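Local coordinates for diguanylate cyclase TpbB (Pseudomonas aeruginosa, PDB 4IOB), which catalyses, through its cytoplasmic GGDEF domain, the magnesium-dependent condensation of two GTP molecules into the second messenger cyclic di-GMP, a signal that promotes biofilm formation, at residues L28-F32 / L136-D141; I99-M103 / T117-I121. All coordinates share one frame. Residue numbers count along the deposited sequence, not the author numbering.

Interaction 1. Residues L28-F32 / L136-D141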
ATOM      1  N   LEU A  28       7.728  12.621  -3.987  1.00 45.12           N
ATOM      2  CA  LEU A  28       7.593  11.310  -3.367  1.00 41.69           C
ATOM      3  C   LEU A  28       6.128  11.030  -3.064  1.00 39.01           C
ATOM      4  O   LEU A  28       5.336  11.954  -2.878  1.00 39.39           O
ATOM      5  CB  LEU A  28       8.431  11.221  -2.089  1.00 40.75           C
ATOM      6  CG  LEU A  28       7.904  11.936  -0.845  1.00 40.30           C
ATOM      7  CD1 LEU A  28       6.627  11.273  -0.349  1.00 39.94           C
ATOM      8  CD2 LEU A  28       8.962  11.935   0.249  1.00 40.25           C
ATOM      9  N   ALA A  29       5.770   9.753  -3.021  1.00 35.92           N
ATOM     10  CA  ALA A  29       4.391   9.364  -2.774  1.00 34.49           C
ATOM     11  C   ALA A  29       4.289   8.307  -1.683  1.00 34.05           C
ATOM     12  O   ALA A  29       5.191   7.487  -1.504  1.00 35.63           O
ATOM     13  CB  ALA A  29       3.742   8.867  -4.057  1.00 33.06           C
ATOM     14  N   VAL A  30       3.182   8.340  -0.950  1.00 31.87           N
ATOM     15  CA  VAL A  30       2.881   7.318   0.037  1.00 31.15           C
ATOM     16  C   VAL A  30       1.594   6.613  -0.363  1.00 30.82           C
ATOM     17  O   VAL A  30       0.545   7.245  -0.499  1.00 31.42           O
ATOM     18  CB  VAL A  30       2.712   7.916   1.444  1.00 31.59           C
ATOM     19  CG1 VAL A  30       2.144   6.875   2.397  1.00 31.20           C
ATOM     20  CG2 VAL A  30       4.039   8.454   1.956  1.00 33.19           C
ATOM     21  N   LEU A  31       1.684   5.304  -0.563  1.00 30.07           N
ATOM     22  CA  LEU A  31       0.525   4.500  -0.920  1.00 30.45           C
ATOM     23  C   LEU A  31       0.100   3.631   0.253  1.00 30.25           C
ATOM     24  O   LEU A  31       0.932   3.010   0.913  1.00 31.90           O
ATOM     25  CB  LEU A  31       0.837   3.604  -2.119  1.00 30.01           C
ATOM     26  CG  LEU A  31       0.795   4.202  -3.523  1.00 30.69           C
ATOM     27  CD1 LEU A  31       1.686   5.429  -3.629  1.00 31.41           C
ATOM     28  CD2 LEU A  31       1.193   3.142  -4.540  1.00 30.36           C
ATOM     29  N   PHE A  32      -1.203   3.595   0.505  1.00 29.31           N
ATOM     30  CA  PHE A  32      -1.779   2.728   1.521  1.00 29.34           C
ATOM     31  C   PHE A  32      -2.559   1.611   0.852  1.00 30.82           C
ATOM     32  O   PHE A  32      -3.424   1.870   0.015  1.00 30.01           O
ATOM     33  CB  PHE A  32      -2.739   3.519   2.398  1.00 28.14           C
ATOM     34  CG  PHE A  32      -2.153   3.953   3.703  1.00 27.37           C
ATOM     35  CD1 PHE A  32      -2.635   3.434   4.891  1.00 27.06           C
ATOM     36  CD2 PHE A  32      -1.128   4.881   3.746  1.00 27.72           C
ATOM     37  CE1 PHE A  32      -2.106   3.832   6.103  1.00 27.48           C
ATOM     38  CE2 PHE A  32      -0.591   5.284   4.954  1.00 28.02           C
ATOM     39  CZ  PHE A  32      -1.082   4.757   6.135  1.00 27.58           C
ATOM     40  N   LEU A 136       0.960  13.403   5.345  1.00 45.66           N
ATOM     41  CA  LEU A 136       1.060  12.587   4.141  1.00 45.38           C
ATOM     42  C   LEU A 136       0.547  11.174   4.401  1.00 45.09           C
ATOM     43  O   LEU A 136      -0.039  10.544   3.522  1.00 45.71           O
ATOM     44  CB  LEU A 136       2.504  12.547   3.640  1.00 44.81           C
ATOM     45  CG  LEU A 136       2.704  12.143   2.178  1.00 46.17           C
ATOM     46  CD1 LEU A 136       1.924  13.068   1.257  1.00 44.40           C
ATOM     47  CD2 LEU A 136       4.182  12.147   1.823  1.00 46.92           C
ATOM     48  N   LEU A 137       0.772  10.684   5.616  1.00 45.05           N
ATOM     49  CA  LEU A 137       0.275   9.375   6.017  1.00 44.39           C
ATOM     50  C   LEU A 137      -1.232   9.432   6.241  1.00 44.86           C
ATOM     51  O   LEU A 137      -1.972   8.557   5.792  1.00 43.13           O
ATOM     52  CB  LEU A 137       0.977   8.903   7.290  1.00 44.17           C
ATOM     53  CG  LEU A 137       2.498   8.751   7.215  1.00 44.59           C
ATOM     54  CD1 LEU A 137       3.083   8.482   8.593  1.00 44.45           C
ATOM     55  CD2 LEU A 137       2.884   7.650   6.239  1.00 44.63           C
ATOM     56  N   HIS A 138      -1.677  10.473   6.938  1.00 44.93           N
ATOM     57  CA  HIS A 138      -3.095  10.667   7.218  1.00 44.95           C
ATOM     58  C   HIS A 138      -3.885  10.816   5.951  1.00 43.14           C
ATOM     59  O   HIS A 138      -5.010  10.326   5.850  1.00 42.42           O
ATOM     60  CB  HIS A 138      -3.296  11.886   8.111  1.00 49.51           C
ATOM     61  CG  HIS A 138      -4.744  12.256   8.321  1.00 55.32           C
ATOM     62  ND1 HIS A 138      -5.556  11.570   9.147  1.00 58.22           N
ATOM     63  CD2 HIS A 138      -5.514  13.286   7.781  1.00 56.43           C
ATOM     64  CE1 HIS A 138      -6.782  12.125   9.135  1.00 59.45           C
ATOM     65  NE2 HIS A 138      -6.755  13.177   8.299  1.00 59.97           N
ATOM     66  N   ASP A 139      -3.300  11.496   4.970  1.00 40.05           N
ATOM     67  CA  ASP A 139      -3.954  11.694   3.682  1.00 38.72           C
ATOM     68  C   ASP A 139      -4.099  10.375   2.929  1.00 37.57           C
ATOM     69  O   ASP A 139      -5.156  10.084   2.369  1.00 38.55           O
ATOM     70  CB  ASP A 139      -3.181  12.706   2.834  1.00 39.94           C
ATOM     71  CG  ASP A 139      -3.221  14.104   3.418  1.00 40.16           C
ATOM     72  OD1 ASP A 139      -3.863  14.291   4.473  1.00 40.25           O
ATOM     73  OD2 ASP A 139      -2.613  15.018   2.821  1.00 38.64           O
ATOM     74  N   ALA A 140      -3.032   9.582   2.916  1.00 35.76           N
ATOM     75  CA  ALA A 140      -3.061   8.279   2.267  1.00 36.32           C
ATOM     76  C   ALA A 140      -4.039   7.357   2.985  1.00 37.22           C
ATOM     77  O   ALA A 140      -4.627   6.462   2.379  1.00 36.29           O
ATOM     78  CB  ALA A 140      -1.670   7.666   2.245  1.00 35.82           C
ATOM     79  N   ASP A 141      -4.207   7.591   4.282  1.00 38.86           N
ATOM     80  CA  ASP A 141      -5.112   6.797   5.102  1.00 39.07           C
ATOM     81  C   ASP A 141      -6.565   7.110   4.757  1.00 39.73           C
ATOM     82  O   ASP A 141      -7.370   6.206   4.536  1.00 39.13           O
ATOM     83  CB  ASP A 141      -4.853   7.066   6.585  1.00 39.98           C
ATOM     84  CG  ASP A 141      -5.539   6.063   7.491  1.00 40.24           C
ATOM     85  OD1 ASP A 141      -6.079   5.062   6.974  1.00 40.22           O
ATOM     86  OD2 ASP A 141      -5.534   6.272   8.722  1.00 42.28           O
TER
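Alternation along a strand gives one face of a sheet its relief, and 28-32 is a plain case: Ala29 and Leu31 point away from helix segment 136-141, whereas Val30 and Phe32 point toward it. The backbones come closest at Ala140, whose small methyl lets Phe32 CA and Ala140 CA approach to 5.7 Å. Its CB reaches into the hollow between the two bumps, 3.9 Å from Val30 CG1 and an unusually short 3.2 Å from Phe32 CD2. This is alpha-on-beta packing in the GGDEF domain, the central strand 27-35 lying against helix 133-150 with local axes 7.7 Å apart at -41°. The Phe32 ring leans over the helix, and Asp141 N sits over one of its faces, 4.1 Å from Phe32 CD2. Toward the start of the strand the helix supplies the bumps: Leu136 CD2 lodges between Leu28 CD1 (3.4 Å) and Val30 CG2 (3.7 Å). Leu137 CD2 touches Val30 CG1 at 4.0 Å, and helix 7-23 covers Leu137 and Val30 through Leu14.

Interaction 2. Residues I99-M103 / T117-I121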
ATOM      1  N   ILE A  99      -0.003  -2.903  -8.993  1.00 34.92           N
ATOM      2  CA  ILE A  99      -0.202  -3.632  -7.747  1.00 33.72           C
ATOM      3  C   ILE A  99      -1.583  -4.277  -7.705  1.00 35.43           C
ATOM      4  O   ILE A  99      -1.730  -5.429  -7.295  1.00 36.55           O
ATOM      5  CB  ILE A  99      -0.034  -2.715  -6.521  1.00 32.27           C
ATOM      6  CG1 ILE A  99       1.403  -2.201  -6.433  1.00 31.37           C
ATOM      7  CG2 ILE A  99      -0.414  -3.455  -5.248  1.00 32.99           C
ATOM      8  CD1 ILE A  99       1.669  -1.335  -5.221  1.00 30.10           C
ATOM      9  N   ILE A 100      -2.595  -3.528  -8.133  1.00 34.81           N
ATOM     10  CA  ILE A 100      -3.964  -4.026  -8.148  1.00 34.25           C
ATOM     11  C   ILE A 100      -4.155  -5.087  -9.227  1.00 35.15           C
ATOM     12  O   ILE A 100      -5.006  -5.967  -9.100  1.00 36.39           O
ATOM     13  CB  ILE A 100      -4.976  -2.888  -8.373  1.00 33.85           C
ATOM     14  CG1 ILE A 100      -4.926  -1.894  -7.211  1.00 33.31           C
ATOM     15  CG2 ILE A 100      -6.381  -3.446  -8.538  1.00 33.51           C
ATOM     16  CD1 ILE A 100      -5.878  -0.728  -7.363  1.00 33.94           C
ATOM     17  N   ALA A 101      -3.357  -4.999 -10.284  1.00 35.33           N
ATOM     18  CA  ALA A 101      -3.449  -5.938 -11.396  1.00 36.79           C
ATOM     19  C   ALA A 101      -2.776  -7.267 -11.068  1.00 39.48           C
ATOM     20  O   ALA A 101      -3.088  -8.295 -11.668  1.00 41.28           O
ATOM     21  CB  ALA A 101      -2.843  -5.332 -12.654  1.00 35.48           C
ATOM     22  N   SER A 102      -1.852  -7.242 -10.112  1.00 41.83           N
ATOM     23  CA  SER A 102      -1.147  -8.451  -9.704  1.00 44.49           C
ATOM     24  C   SER A 102      -2.012  -9.306  -8.783  1.00 48.35           C
ATOM     25  O   SER A 102      -1.750 -10.494  -8.595  1.00 50.18           O
ATOM     26  CB  SER A 102       0.169  -8.099  -9.007  1.00 43.70           C
ATOM     27  OG  SER A 102      -0.067  -7.449  -7.771  1.00 44.26           O
ATOM     28  N   MET A 103      -3.044  -8.693  -8.211  1.00 51.32           N
ATOM     29  CA  MET A 103      -3.950  -9.393  -7.310  1.00 53.89           C
ATOM     30  C   MET A 103      -5.074 -10.081  -8.074  1.00 56.95           C
ATOM     31  O   MET A 103      -5.834 -10.868  -7.508  1.00 58.36           O
ATOM     32  CB  MET A 103      -4.537  -8.426  -6.280  1.00 52.66           C
ATOM     33  CG  MET A 103      -3.536  -7.952  -5.241  1.00 51.04           C
ATOM     34  SD  MET A 103      -2.775  -9.329  -4.364  1.00 51.80           S
ATOM     35  CE  MET A 103      -4.218 -10.132  -3.674  1.00 50.99           C
ATOM     36  N   THR A 117      -8.777 -12.044  -4.004  1.00 53.57           N
ATOM     37  CA  THR A 117      -8.973 -10.816  -3.243  1.00 55.20           C
ATOM     38  C   THR A 117      -8.559  -9.591  -4.049  1.00 54.17           C
ATOM     39  O   THR A 117      -7.878  -9.705  -5.067  1.00 53.66           O
ATOM     40  CB  THR A 117      -8.185 -10.839  -1.920  1.00 57.11           C
ATOM     41  OG1 THR A 117      -6.792 -11.027  -2.195  1.00 59.18           O
ATOM     42  CG2 THR A 117      -8.677 -11.966  -1.026  1.00 56.38           C
ATOM     43  N   SER A 118      -8.977  -8.420  -3.584  1.00 52.77           N
ATOM     44  CA  SER A 118      -8.634  -7.168  -4.245  1.00 50.02           C
ATOM     45  C   SER A 118      -7.852  -6.265  -3.302  1.00 47.95           C
ATOM     46  O   SER A 118      -7.895  -6.438  -2.083  1.00 47.42           O
ATOM     47  CB  SER A 118      -9.899  -6.455  -4.727  1.00 50.99           C
ATOM     48  OG  SER A 118     -10.635  -7.270  -5.621  1.00 54.51           O
ATOM     49  N   LEU A 119      -7.134  -5.303  -3.870  1.00 45.03           N
ATOM     50  CA  LEU A 119      -6.372  -4.352  -3.073  1.00 43.59           C
ATOM     51  C   LEU A 119      -6.911  -2.935  -3.232  1.00 43.69           C
ATOM     52  O   LEU A 119      -7.020  -2.422  -4.346  1.00 45.08           O
ATOM     53  CB  LEU A 119      -4.888  -4.395  -3.448  1.00 41.88           C
ATOM     54  CG  LEU A 119      -4.101  -5.618  -2.972  1.00 41.76           C
ATOM     55  CD1 LEU A 119      -2.650  -5.527  -3.419  1.00 41.91           C
ATOM     56  CD2 LEU A 119      -4.191  -5.757  -1.460  1.00 41.58           C
ATOM     57  N   THR A 120      -7.253  -2.312  -2.111  1.00 39.80           N
ATOM     58  CA  THR A 120      -7.693  -0.925  -2.110  1.00 36.68           C
ATOM     59  C   THR A 120      -6.529  -0.027  -1.711  1.00 35.84           C
ATOM     60  O   THR A 120      -5.937  -0.205  -0.647  1.00 36.72           O
ATOM     61  CB  THR A 120      -8.866  -0.703  -1.141  1.00 36.52           C
ATOM     62  OG1 THR A 120      -9.964  -1.544  -1.518  1.00 37.22           O
ATOM     63  CG2 THR A 120      -9.314   0.750  -1.168  1.00 36.51           C
ATOM     64  N   ILE A 121      -6.203   0.935  -2.568  1.00 34.11           N
ATOM     65  CA  ILE A 121      -5.038   1.783  -2.344  1.00 32.21           C
ATOM     66  C   ILE A 121      -5.390   3.264  -2.261  1.00 32.17           C
ATOM     67  O   ILE A 121      -6.156   3.779  -3.075  1.00 32.83           O
ATOM     68  CB  ILE A 121      -3.982   1.583  -3.448  1.00 31.42           C
ATOM     69  CG1 ILE A 121      -3.664   0.097  -3.621  1.00 30.42           C
ATOM     70  CG2 ILE A 121      -2.721   2.371  -3.129  1.00 31.84           C
ATOM     71  CD1 ILE A 121      -2.694  -0.193  -4.744  1.00 30.61           C
TER
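Close to the metal site of the GGDEF domain lies a hydrophobic layer in which the C-terminal part of helix 89-102 packs on the start of strand 119-126. Leu119 is its central piece, with a side chain about 4 Å from that of Ser35 and about 6 Å from that of Asp77, both Mg2+-binding residues. Leu119 and Ile121, two residues apart on the strand, point toward the helix; Thr120 between them points away, its OG1 hydrogen-bonded to Asp36 and Gly153.

The helical segment answers with two adjacent isoleucines and, three residues on, Met103. Ile99 CG2 meets both strand residues, 3.6 Å from Leu119 CD1 and 4.0 Å from Ile121 CD1. Ile100 starts out sideways, but its end comes nearer: Ile100 CG1 is 3.7 Å from Ile121 CD1 and 3.6 Å from the backbone Leu119 O. Met103, at the C-terminal end of the segment, folds back with all three chi angles in m, so that its side chain lies beside Leu119 and its CE comes within 3.1 Å of Thr117 OG1. No hydrogen bond joins the two segments; shape and apolar contact do the work. Within the helical segment, Ser102 OG donates to Ile99 O at 2.7 Å, turning this hydroxyl back onto the preceding backbone. Ile57 of helix 47-62 touches both Met103 and Leu119, while Ile33 of the neighbouring strand 27-35 touches Ile99, Leu119 and Ile121. Such a helix-on-sheet core, with a strand next to the central one and close to the metal site, is typical of the GGDEF fold of diguanylate cyclases.

Overall arrangement
From the N terminus, helix 7-23 leads into strand 27-35, where interaction 1 begins. The chain runs through helices 38-45 and 47-62 and strands 70-75 and 78-86 to helix 89-102, where interaction 2 opens. Interaction 2 closes a short loop, containing the hairpin of strands 107-108 and 114-115, on reaching strand 119-126. Helix 133-150 follows and closes interaction 1, whose long loop encloses the shorter one without crossing it. Their centres lie about 17 Å apart, on opposite sides of the chain's centre, yet both reach one sheet: strands 27-35 and 119-126 are antiparallel neighbours, and Ile121 CG2 packs 3.3 Å from Phe32 O. The contacts tie helices 133-150 and 89-102 to opposite faces of the sheet.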